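Local structure of pesticidal crystal protein CRY4AA (Bacillus thuringiensis, 2C9K) at residues Leu25-Phe30 and His87-Glu92; Thr52-Ile57 and Asn136-Ser141; Val266-Glu271 and Gln449-Ala454. The protein kills mosquito larvae as an insecticidal delta-endotoxin that binds midgut epithelial cells and promotes their colloid-osmotic lysis. All blocks are in the same frame, centred on the assembly; numbering follows the deposited sequence.

Contact 1 (Leu25-Phe30 and His87-Glu92); sequences LALIGF and HLKTWE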
loop_
_atom_site.group_PDB
_atom_site.type_symbol
_atom_site.label_atom_id
_atom_site.label_comp_id
_atom_site.label_asym_id
_atom_site.label_seq_id
_atom_site.Cartn_x
_atom_site.Cartn_y
_atom_site.Cartn_z
ATOM N N LEU A 25 -4.608 -18.191 -9.942
ATOM C CA LEU A 25 -3.582 -17.210 -10.285
ATOM C C LEU A 25 -2.225 -17.865 -10.516
ATOM O O LEU A 25 -1.210 -17.177 -10.613
ATOM C CB LEU A 25 -3.445 -16.162 -9.167
ATOM C CG LEU A 25 -4.555 -15.139 -8.896
ATOM C CD1 LEU A 25 -5.833 -15.834 -8.455
ATOM C CD2 LEU A 25 -4.080 -14.173 -7.819
ATOM N N ALA A 26 -2.212 -19.193 -10.604
ATOM C CA ALA A 26 -0.975 -19.942 -10.813
ATOM C C ALA A 26 -0.472 -19.900 -12.258
ATOM O O ALA A 26 0.556 -19.291 -12.547
ATOM C CB ALA A 26 -1.168 -21.390 -10.369
ATOM N N LEU A 27 -1.203 -20.545 -13.160
ATOM C CA LEU A 27 -0.834 -20.606 -14.572
ATOM C C LEU A 27 -0.336 -19.294 -15.188
ATOM O O LEU A 27 0.586 -19.293 -16.006
ATOM C CB LEU A 27 -2.023 -21.118 -15.388
ATOM C CG LEU A 27 -1.820 -21.238 -16.899
ATOM C CD1 LEU A 27 -0.815 -22.345 -17.209
ATOM C CD2 LEU A 27 -3.155 -21.524 -17.557
ATOM N N ILE A 28 -0.948 -18.181 -14.803
ATOM C CA ILE A 28 -0.576 -16.882 -15.344
ATOM C C ILE A 28 0.284 -16.066 -14.390
ATOM O O ILE A 28 1.363 -15.605 -14.765
ATOM C CB ILE A 28 -1.830 -16.067 -15.705
ATOM C CG1 ILE A 28 -2.650 -16.831 -16.747
ATOM C CG2 ILE A 28 -1.438 -14.680 -16.199
ATOM C CD1 ILE A 28 -1.839 -17.316 -17.937
ATOM N N GLY A 29 -0.205 -15.873 -13.168
ATOM C CA GLY A 29 0.548 -15.121 -12.179
ATOM C C GLY A 29 1.952 -15.680 -12.030
ATOM O O GLY A 29 2.904 -14.939 -11.799
ATOM N N PHE A 30 2.082 -16.996 -12.163
ATOM C CA PHE A 30 3.384 -17.632 -12.057
ATOM C C PHE A 30 4.234 -17.283 -13.257
ATOM O O PHE A 30 5.446 -17.124 -13.136
ATOM C CB PHE A 30 3.230 -19.142 -11.955
ATOM C CG PHE A 30 3.054 -19.631 -10.554
ATOM C CD1 PHE A 30 2.191 -20.678 -10.274
ATOM C CD2 PHE A 30 3.779 -19.060 -9.511
ATOM C CE1 PHE A 30 2.052 -21.152 -8.977
ATOM C CE2 PHE A 30 3.649 -19.526 -8.208
ATOM C CZ PHE A 30 2.786 -20.574 -7.937
ATOM N N HIS A 87 2.942 -29.003 -14.997
ATOM C CA HIS A 87 1.843 -29.963 -14.937
ATOM C C HIS A 87 0.491 -29.264 -15.029
ATOM O O HIS A 87 -0.480 -29.819 -15.554
ATOM C CB HIS A 87 1.930 -30.774 -13.644
ATOM C CG HIS A 87 3.202 -31.552 -13.511
ATOM N ND1 HIS A 87 3.632 -32.442 -14.472
ATOM C CD2 HIS A 87 4.141 -31.568 -12.537
ATOM C CE1 HIS A 87 4.781 -32.973 -14.095
ATOM N NE2 HIS A 87 5.113 -32.460 -12.924
ATOM N N LEU A 88 0.439 -28.042 -14.516
ATOM C CA LEU A 88 -0.783 -27.256 -14.543
ATOM C C LEU A 88 -1.025 -26.827 -15.982
ATOM O O LEU A 88 -2.085 -27.083 -16.549
ATOM C CB LEU A 88 -0.637 -26.033 -13.637
ATOM C CG LEU A 88 -1.883 -25.174 -13.421
ATOM C CD1 LEU A 88 -3.082 -26.046 -13.069
ATOM C CD2 LEU A 88 -1.597 -24.177 -12.311
ATOM N N LYS A 89 -0.026 -26.171 -16.562
ATOM C CA LYS A 89 -0.086 -25.717 -17.948
ATOM C C LYS A 89 -0.331 -26.944 -18.818
ATOM O O LYS A 89 -1.088 -26.892 -19.787
ATOM C CB LYS A 89 1.240 -25.038 -18.310
ATOM C CG LYS A 89 1.567 -24.935 -19.790
ATOM C CD LYS A 89 0.624 -24.022 -20.551
ATOM C CE LYS A 89 1.275 -23.547 -21.849
ATOM N NZ LYS A 89 1.852 -24.655 -22.674
ATOM N N THR A 90 0.310 -28.049 -18.445
ATOM C CA THR A 90 0.182 -29.319 -19.152
ATOM C C THR A 90 -1.214 -29.883 -18.943
ATOM O O THR A 90 -1.632 -30.795 -19.651
ATOM C CB THR A 90 1.205 -30.362 -18.634
ATOM O OG1 THR A 90 2.532 -29.933 -18.959
ATOM C CG2 THR A 90 0.953 -31.729 -19.255
ATOM N N TRP A 91 -1.934 -29.339 -17.967
ATOM C CA TRP A 91 -3.281 -29.813 -17.672
ATOM C C TRP A 91 -4.376 -29.095 -18.455
ATOM O O TRP A 91 -5.428 -29.682 -18.713
ATOM C CB TRP A 91 -3.584 -29.681 -16.181
ATOM C CG TRP A 91 -4.924 -30.234 -15.812
ATOM C CD1 TRP A 91 -5.252 -31.544 -15.683
ATOM C CD2 TRP A 91 -6.117 -29.493 -15.532
ATOM N NE1 TRP A 91 -6.573 -31.675 -15.334
ATOM C CE2 TRP A 91 -7.129 -30.429 -15.234
ATOM C CE3 TRP A 91 -6.429 -28.129 -15.502
ATOM C CZ2 TRP A 91 -8.431 -30.049 -14.909
ATOM C CZ3 TRP A 91 -7.724 -27.748 -15.180
ATOM C CH2 TRP A 91 -8.709 -28.707 -14.886
ATOM N N GLU A 92 -4.146 -27.835 -18.825
ATOM C CA GLU A 92 -5.166 -27.090 -19.559
ATOM C C GLU A 92 -5.202 -27.385 -21.056
ATOM O O GLU A 92 -5.652 -28.450 -21.455
ATOM C CB GLU A 92 -5.028 -25.578 -19.323
ATOM C CG GLU A 92 -3.702 -24.957 -19.734
ATOM C CD GLU A 92 -3.877 -23.536 -20.242
ATOM O OE1 GLU A 92 -4.681 -22.784 -19.648
ATOM O OE2 GLU A 92 -3.209 -23.168 -21.233
#

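Contact 2 (Thr52-Ile57 and Asn136-Ser141); sequences TQTKNI and NILVLS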
loop_
_atom_site.group_PDB
_atom_site.type_symbol
_atom_site.label_atom_id
_atom_site.label_comp_id
_atom_site.label_asym_id
_atom_site.label_seq_id
_atom_site.Cartn_x
_atom_site.Cartn_y
_atom_site.Cartn_z
ATOM N N THR A 52 20.077 -8.071 1.978
ATOM C CA THR A 52 21.137 -7.086 2.043
ATOM C C THR A 52 20.565 -5.676 2.080
ATOM O O THR A 52 20.997 -4.846 2.877
ATOM C CB THR A 52 22.075 -7.224 0.845
ATOM O OG1 THR A 52 22.660 -8.530 0.862
ATOM C CG2 THR A 52 23.172 -6.179 0.895
ATOM N N GLN A 53 19.582 -5.410 1.227
ATOM C CA GLN A 53 18.982 -4.083 1.178
ATOM C C GLN A 53 18.316 -3.714 2.500
ATOM O O GLN A 53 18.434 -2.580 2.966
ATOM C CB GLN A 53 17.962 -3.973 0.036
ATOM C CG GLN A 53 17.504 -2.532 -0.210
ATOM C CD GLN A 53 16.548 -2.386 -1.377
ATOM O OE1 GLN A 53 16.159 -1.275 -1.734
ATOM N NE2 GLN A 53 16.159 -3.507 -1.974
ATOM N N THR A 54 17.617 -4.664 3.105
ATOM C CA THR A 54 16.971 -4.395 4.376
ATOM C C THR A 54 18.031 -4.100 5.434
ATOM O O THR A 54 17.934 -3.116 6.173
ATOM C CB THR A 54 16.123 -5.594 4.821
ATOM O OG1 THR A 54 14.975 -5.688 3.977
ATOM C CG2 THR A 54 15.680 -5.439 6.269
ATOM N N LYS A 55 19.044 -4.960 5.487
ATOM C CA LYS A 55 20.150 -4.840 6.432
ATOM C C LYS A 55 20.923 -3.538 6.229
ATOM O O LYS A 55 21.531 -3.018 7.164
ATOM C CB LYS A 55 21.097 -6.028 6.259
ATOM C CG LYS A 55 22.296 -6.043 7.192
ATOM C CD LYS A 55 23.429 -6.858 6.576
ATOM C CE LYS A 55 24.232 -7.614 7.623
ATOM N NZ LYS A 55 23.453 -8.746 8.230
ATOM N N ASN A 56 20.905 -3.018 5.004
ATOM C CA ASN A 56 21.608 -1.782 4.702
ATOM C C ASN A 56 20.896 -0.576 5.273
ATOM O O ASN A 56 21.509 0.461 5.487
ATOM C CB ASN A 56 21.779 -1.605 3.194
ATOM C CG ASN A 56 22.899 -2.467 2.626
ATOM O OD1 ASN A 56 23.992 -2.537 3.192
ATOM N ND2 ASN A 56 22.633 -3.116 1.497
ATOM N N ILE A 57 19.601 -0.704 5.526
ATOM C CA ILE A 57 18.851 0.411 6.081
ATOM C C ILE A 57 18.868 0.370 7.618
ATOM O O ILE A 57 18.923 1.409 8.281
ATOM C CB ILE A 57 17.394 0.424 5.530
ATOM C CG1 ILE A 57 16.434 -0.259 6.495
ATOM C CG2 ILE A 57 17.346 -0.265 4.185
ATOM C CD1 ILE A 57 15.745 0.714 7.425
ATOM N N ASN A 136 15.154 -12.370 11.444
ATOM C CA ASN A 136 13.862 -12.630 10.832
ATOM C C ASN A 136 13.189 -11.410 10.243
ATOM O O ASN A 136 12.407 -11.535 9.309
ATOM C CB ASN A 136 12.935 -13.320 11.821
ATOM C CG ASN A 136 13.152 -14.815 11.850
ATOM O OD1 ASN A 136 12.877 -15.513 10.869
ATOM N ND2 ASN A 136 13.662 -15.318 12.967
ATOM N N ILE A 137 13.476 -10.230 10.773
ATOM C CA ILE A 137 12.880 -9.043 10.193
ATOM C C ILE A 137 13.705 -8.735 8.944
ATOM O O ILE A 137 13.227 -8.114 7.996
ATOM C CB ILE A 137 12.950 -7.823 11.127
ATOM C CG1 ILE A 137 14.358 -7.263 11.144
ATOM C CG2 ILE A 137 12.527 -8.199 12.520
ATOM C CD1 ILE A 137 14.382 -5.823 11.493
ATOM N N LEU A 138 14.954 -9.188 8.965
ATOM C CA LEU A 138 15.889 -8.977 7.870
ATOM C C LEU A 138 15.578 -9.938 6.721
ATOM O O LEU A 138 16.029 -9.745 5.598
ATOM C CB LEU A 138 17.321 -9.198 8.376
ATOM C CG LEU A 138 18.425 -8.337 7.758
ATOM C CD1 LEU A 138 18.089 -6.869 7.990
ATOM C CD2 LEU A 138 19.779 -8.679 8.369
ATOM N N VAL A 139 14.797 -10.970 7.009
ATOM C CA VAL A 139 14.430 -11.965 6.010
ATOM C C VAL A 139 12.927 -11.874 5.705
ATOM O O VAL A 139 12.420 -12.561 4.812
ATOM C CB VAL A 139 14.775 -13.390 6.519
ATOM C CG1 VAL A 139 14.368 -14.423 5.514
ATOM C CG2 VAL A 139 16.262 -13.504 6.770
ATOM N N LEU A 140 12.225 -11.010 6.442
ATOM C CA LEU A 140 10.788 -10.829 6.275
ATOM C C LEU A 140 10.344 -10.618 4.836
ATOM O O LEU A 140 9.370 -11.221 4.399
ATOM C CB LEU A 140 10.289 -9.657 7.127
ATOM C CG LEU A 140 8.784 -9.363 7.016
ATOM C CD1 LEU A 140 7.986 -10.561 7.508
ATOM C CD2 LEU A 140 8.428 -8.133 7.822
ATOM N N SER A 141 11.041 -9.769 4.090
ATOM C CA SER A 141 10.627 -9.533 2.713
ATOM C C SER A 141 10.679 -10.813 1.872
ATOM O O SER A 141 9.815 -11.038 1.030
ATOM C CB SER A 141 11.463 -8.412 2.071
ATOM O OG SER A 141 12.777 -8.822 1.763
#

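Contact 3 (Val266-Glu271 and Gln449-Ala454); sequences VLNFEE and QVYTFA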
loop_
_atom_site.group_PDB
_atom_site.type_symbol
_atom_site.label_atom_id
_atom_site.label_comp_id
_atom_site.label_asym_id
_atom_site.label_seq_id
_atom_site.Cartn_x
_atom_site.Cartn_y
_atom_site.Cartn_z
ATOM N N VAL A 266 12.152 11.369 1.572
ATOM C CA VAL A 266 12.532 12.679 2.099
ATOM C C VAL A 266 13.758 13.366 1.487
ATOM O O VAL A 266 14.653 12.723 0.942
ATOM C CB VAL A 266 12.657 12.613 3.659
ATOM C CG1 VAL A 266 12.599 11.169 4.122
ATOM C CG2 VAL A 266 13.928 13.293 4.133
ATOM N N LEU A 267 13.769 14.694 1.582
ATOM C CA LEU A 267 14.847 15.507 1.044
ATOM C C LEU A 267 15.429 16.423 2.114
ATOM O O LEU A 267 14.685 17.001 2.919
ATOM C CB LEU A 267 14.327 16.354 -0.127
ATOM C CG LEU A 267 15.186 17.523 -0.636
ATOM C CD1 LEU A 267 16.499 17.019 -1.229
ATOM C CD2 LEU A 267 14.398 18.301 -1.672
ATOM N N ASN A 268 16.761 16.544 2.100
ATOM C CA ASN A 268 17.537 17.383 3.018
ATOM C C ASN A 268 17.556 16.948 4.472
ATOM O O ASN A 268 17.725 17.769 5.371
ATOM C CB ASN A 268 17.078 18.838 2.948
ATOM C CG ASN A 268 17.461 19.502 1.647
ATOM O OD1 ASN A 268 18.428 19.105 0.984
ATOM N ND2 ASN A 268 16.716 20.532 1.278
ATOM N N PHE A 269 17.399 15.651 4.702
ATOM C CA PHE A 269 17.401 15.126 6.051
ATOM C C PHE A 269 18.757 15.281 6.731
ATOM O O PHE A 269 18.869 15.833 7.827
ATOM C CB PHE A 269 17.040 13.647 6.045
ATOM C CG PHE A 269 17.181 13.004 7.388
ATOM C CD1 PHE A 269 16.238 13.238 8.384
ATOM C CD2 PHE A 269 18.295 12.228 7.686
ATOM C CE1 PHE A 269 16.409 12.710 9.666
ATOM C CE2 PHE A 269 18.470 11.697 8.963
ATOM C CZ PHE A 269 17.527 11.939 9.954
ATOM N N GLU A 270 19.789 14.779 6.068
ATOM C CA GLU A 270 21.135 14.806 6.612
ATOM C C GLU A 270 21.767 16.181 6.776
ATOM O O GLU A 270 22.519 16.392 7.715
ATOM C CB GLU A 270 22.040 13.895 5.772
ATOM C CG GLU A 270 21.504 12.466 5.639
ATOM C CD GLU A 270 20.580 12.255 4.417
ATOM O OE1 GLU A 270 19.739 13.144 4.112
ATOM O OE2 GLU A 270 20.693 11.178 3.770
ATOM N N GLU A 271 21.465 17.123 5.892
ATOM C CA GLU A 271 22.074 18.440 6.012
ATOM C C GLU A 271 21.245 19.472 6.752
ATOM O O GLU A 271 21.529 20.667 6.698
ATOM C CB GLU A 271 22.474 18.959 4.634
ATOM C CG GLU A 271 23.663 18.201 4.065
ATOM C CD GLU A 271 24.354 18.940 2.935
ATOM O OE1 GLU A 271 25.449 18.489 2.526
ATOM O OE2 GLU A 271 23.807 19.966 2.458
ATOM N N GLN A 449 15.408 23.426 5.438
ATOM C CA GLN A 449 14.043 22.918 5.358
ATOM C C GLN A 449 14.116 21.498 4.804
ATOM O O GLN A 449 14.866 21.235 3.860
ATOM C CB GLN A 449 13.238 23.811 4.417
ATOM C CG GLN A 449 11.748 23.592 4.428
ATOM C CD GLN A 449 11.034 24.480 3.416
ATOM O OE1 GLN A 449 9.808 24.449 3.295
ATOM N NE2 GLN A 449 11.802 25.275 2.683
ATOM N N VAL A 450 13.362 20.585 5.412
ATOM C CA VAL A 450 13.323 19.183 4.981
ATOM C C VAL A 450 11.962 18.886 4.353
ATOM O O VAL A 450 10.919 19.202 4.934
ATOM C CB VAL A 450 13.521 18.215 6.168
ATOM C CG1 VAL A 450 13.279 16.796 5.721
ATOM C CG2 VAL A 450 14.924 18.337 6.711
ATOM N N TYR A 451 11.965 18.279 3.170
ATOM C CA TYR A 451 10.708 17.963 2.505
ATOM C C TYR A 451 10.454 16.465 2.484
ATOM O O TYR A 451 11.365 15.660 2.677
ATOM C CB TYR A 451 10.707 18.449 1.050
ATOM C CG TYR A 451 10.988 19.923 0.826
ATOM C CD1 TYR A 451 12.292 20.421 0.839
ATOM C CD2 TYR A 451 9.951 20.810 0.549
ATOM C CE1 TYR A 451 12.554 21.765 0.577
ATOM C CE2 TYR A 451 10.199 22.147 0.289
ATOM C CZ TYR A 451 11.499 22.623 0.301
ATOM O OH TYR A 451 11.740 23.954 0.023
ATOM N N THR A 452 9.204 16.103 2.245
ATOM C CA THR A 452 8.817 14.712 2.119
ATOM C C THR A 452 7.825 14.689 0.975
ATOM O O THR A 452 6.990 15.586 0.845
ATOM C CB THR A 452 8.124 14.174 3.371
ATOM O OG1 THR A 452 7.153 15.122 3.814
ATOM C CG2 THR A 452 9.125 13.909 4.471
ATOM N N PHE A 453 7.935 13.679 0.128
ATOM C CA PHE A 453 7.037 13.546 -1.004
ATOM C C PHE A 453 6.150 12.339 -0.748
ATOM O O PHE A 453 6.636 11.223 -0.601
ATOM C CB PHE A 453 7.850 13.388 -2.292
ATOM C CG PHE A 453 8.735 14.576 -2.594
ATOM C CD1 PHE A 453 9.918 14.782 -1.886
ATOM C CD2 PHE A 453 8.346 15.530 -3.537
ATOM C CE1 PHE A 453 10.696 15.919 -2.107
ATOM C CE2 PHE A 453 9.118 16.669 -3.763
ATOM C CZ PHE A 453 10.292 16.863 -3.046
ATOM N N ALA A 454 4.848 12.585 -0.655
ATOM C CA ALA A 454 3.868 11.536 -0.399
ATOM C C ALA A 454 3.521 10.818 -1.692
ATOM O O ALA A 454 3.395 11.443 -2.739
ATOM C CB ALA A 454 2.618 12.139 0.204
#

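Contact 1 (Leu25-Phe30 and His87-Glu92)
Leu27 and Ala26 carry the apolar side of this contact against Leu88 and Lys89, on helix 77-89, and Glu92, which follows them. The methyl CB of Ala26 meets one branch of Leu88, with CB 3.4 Å from CD2. The same CD2 lies 3.8 Å from the backbone N of Leu27, so a single Leu88 methyl covers two consecutive residues. CG of Leu27 is anti to its own backbone N (chi1 180°), which sets CG on the side of the other segment. Its CD1 sits over the backbone of Lys89, 3.5 Å from CA, and touches the start of that side chain at CB, 3.6 Å away. The two side chains cross obliquely. Glu92 crosses Leu27 at about a right angle and brings its aliphatic CG within 4.1 Å of Leu27 CD2. The closer approach of its carboxylate to this methyl is doubtful in the model. Leu27 has by far the most surface buried here.

Both segments belong to the N-terminal domain, the helical bundle linked to pore formation in three-domain Cry toxins. The contact joins the residues about the start of helix 29-37 to helix 77-89 and the residues after it. Helix 140-164 lies behind both: Gln156 touches Ala26, and Phe160 makes an edge-to-face contact with Trp91.

Polar groups take a smaller part. The Lys89 amine leads away from the contact. Within the second segment, Trp91 N bonds to Leu88 O at 2.7 Å, closing the backbone turn beside the Leu88 side chain.

Contact 2 (Thr52-Ile57 and Asn136-Ser141)
Leu138 has the largest buried area here, and it packs its two branches against Thr54 and Lys55 of the helix 46-58. Its CD1 touches both. It lies 3.3 Å from CG2 of Thr54 and equally 3.3 Å from CA of Lys55. The other branch, CD2, meets the lysine chain at CB of Lys55, 3.6 Å away.

Thr54 comes next in buried surface. Its OG1 lies beside the backbone N (chi1 -71°), which leaves the methyl CG2 anti to that N. CG2 faces Leu138, and the two side chains slide past each other in opposite directions. CG2 also lies 4.0 Å from the carbonyl O of Ile137. The hydroxyl of Thr54 is used within its own helix, where OG1 bonds to the backbone O of Phe50. Thr54 therefore offers carbon to the contact while its polar atom is satisfied.

The packing lies in the N-terminal helical bundle, where helix 129-137 gives way to helix 140-164. The latter probably corresponds to the central helix of the bundle known in this family. Backbone bonds here are long and weak, as from Val139 N to Asn136 O. Helix 222-240 flanks the site, with Met232 touching Thr54. Ile51, about one turn before Thr54 and Lys55 on helix 46-58, also touches Leu138.

Lys55 is third in buried surface, and its chain runs at a slant to Leu138. CG is anti to the backbone N (chi1 -180°), and the chain bends further out at chi3 and chi4. It passes over CD2 of Leu138, with CG of Lys55 3.8 Å from that methyl and NZ 3.7 Å from it.

Contact 3 (Val266-Glu271 and Gln449-Ala454)
Three antiparallel strands form one sheet of the middle domain, a beta-prism in three-domain Cry toxins, and here the end of its edge strand 262-267 pairs with the central strand 450-457 through Leu267 and Tyr451. These two form a hydrogen-bonded pair. Leu267 N gives a bond of 2.8 Å to Tyr451 O, fairly straight at 166°. Tyr451 N returns one of 3.0 Å to Leu267 O. Val266 and Thr452 are the adjoining non-hydrogen-bonded pair.

The side chains of Leu267 and Tyr451 lie side by side and point the same way, with CD2 of Leu267 3.9 Å from the ring atom CD1 of Tyr451. Phe453 turns its ring edge to Leu267, CE1 of Phe453 being 4.2 Å from CB of Leu267. Strand 353-362 covers this side, touching Leu267 and Phe453. On the other face, CG2 of Val266 meets CG1 of Val450 at 3.9 Å. Trp222 and Asn226 of helix 222-240, in the N-terminal domain, touch Val266 as well.

Beyond the pairing, Asn268 adopts a left-handed backbone conformation and the strand ends. Its CG is anti to the carbonyl carbon (chi1 -70°), and ND2 gives a 3.3 Å bond to Gln449 O. That bond runs nearly along the C=O axis, with the acceptor close to the amide plane. ND2 also bonds to Asn371 O, and Asn371 ND2 makes a weak bond to Gln449 O.

The side-chain amide of Asn268 thus carries the cross-strand bonding beyond the last regular pair, to Gln449. Two acceptors for ND2 are consistent with the modelled orientation of this buried amide.

From the N terminus, residues 25-30 come first, then 52-57. Contact 1 closes its loop at 87-92, while the loop of contact 2 is still open; contact 2 closes at 136-141. The two loops therefore cross. Both lie in the N-terminal helical domain, but their centres are 31 Å apart, so they join different parts of the bundle. Contact 3 follows in series and opens at 266-271. Its loop spans 177 residues, takes in much of the beta-rich middle domain and closes at 449-454. The centres of contacts 2 and 3 are 24 Å apart. Helix 222-240 touches residues of both, linking the bundle to the sheet.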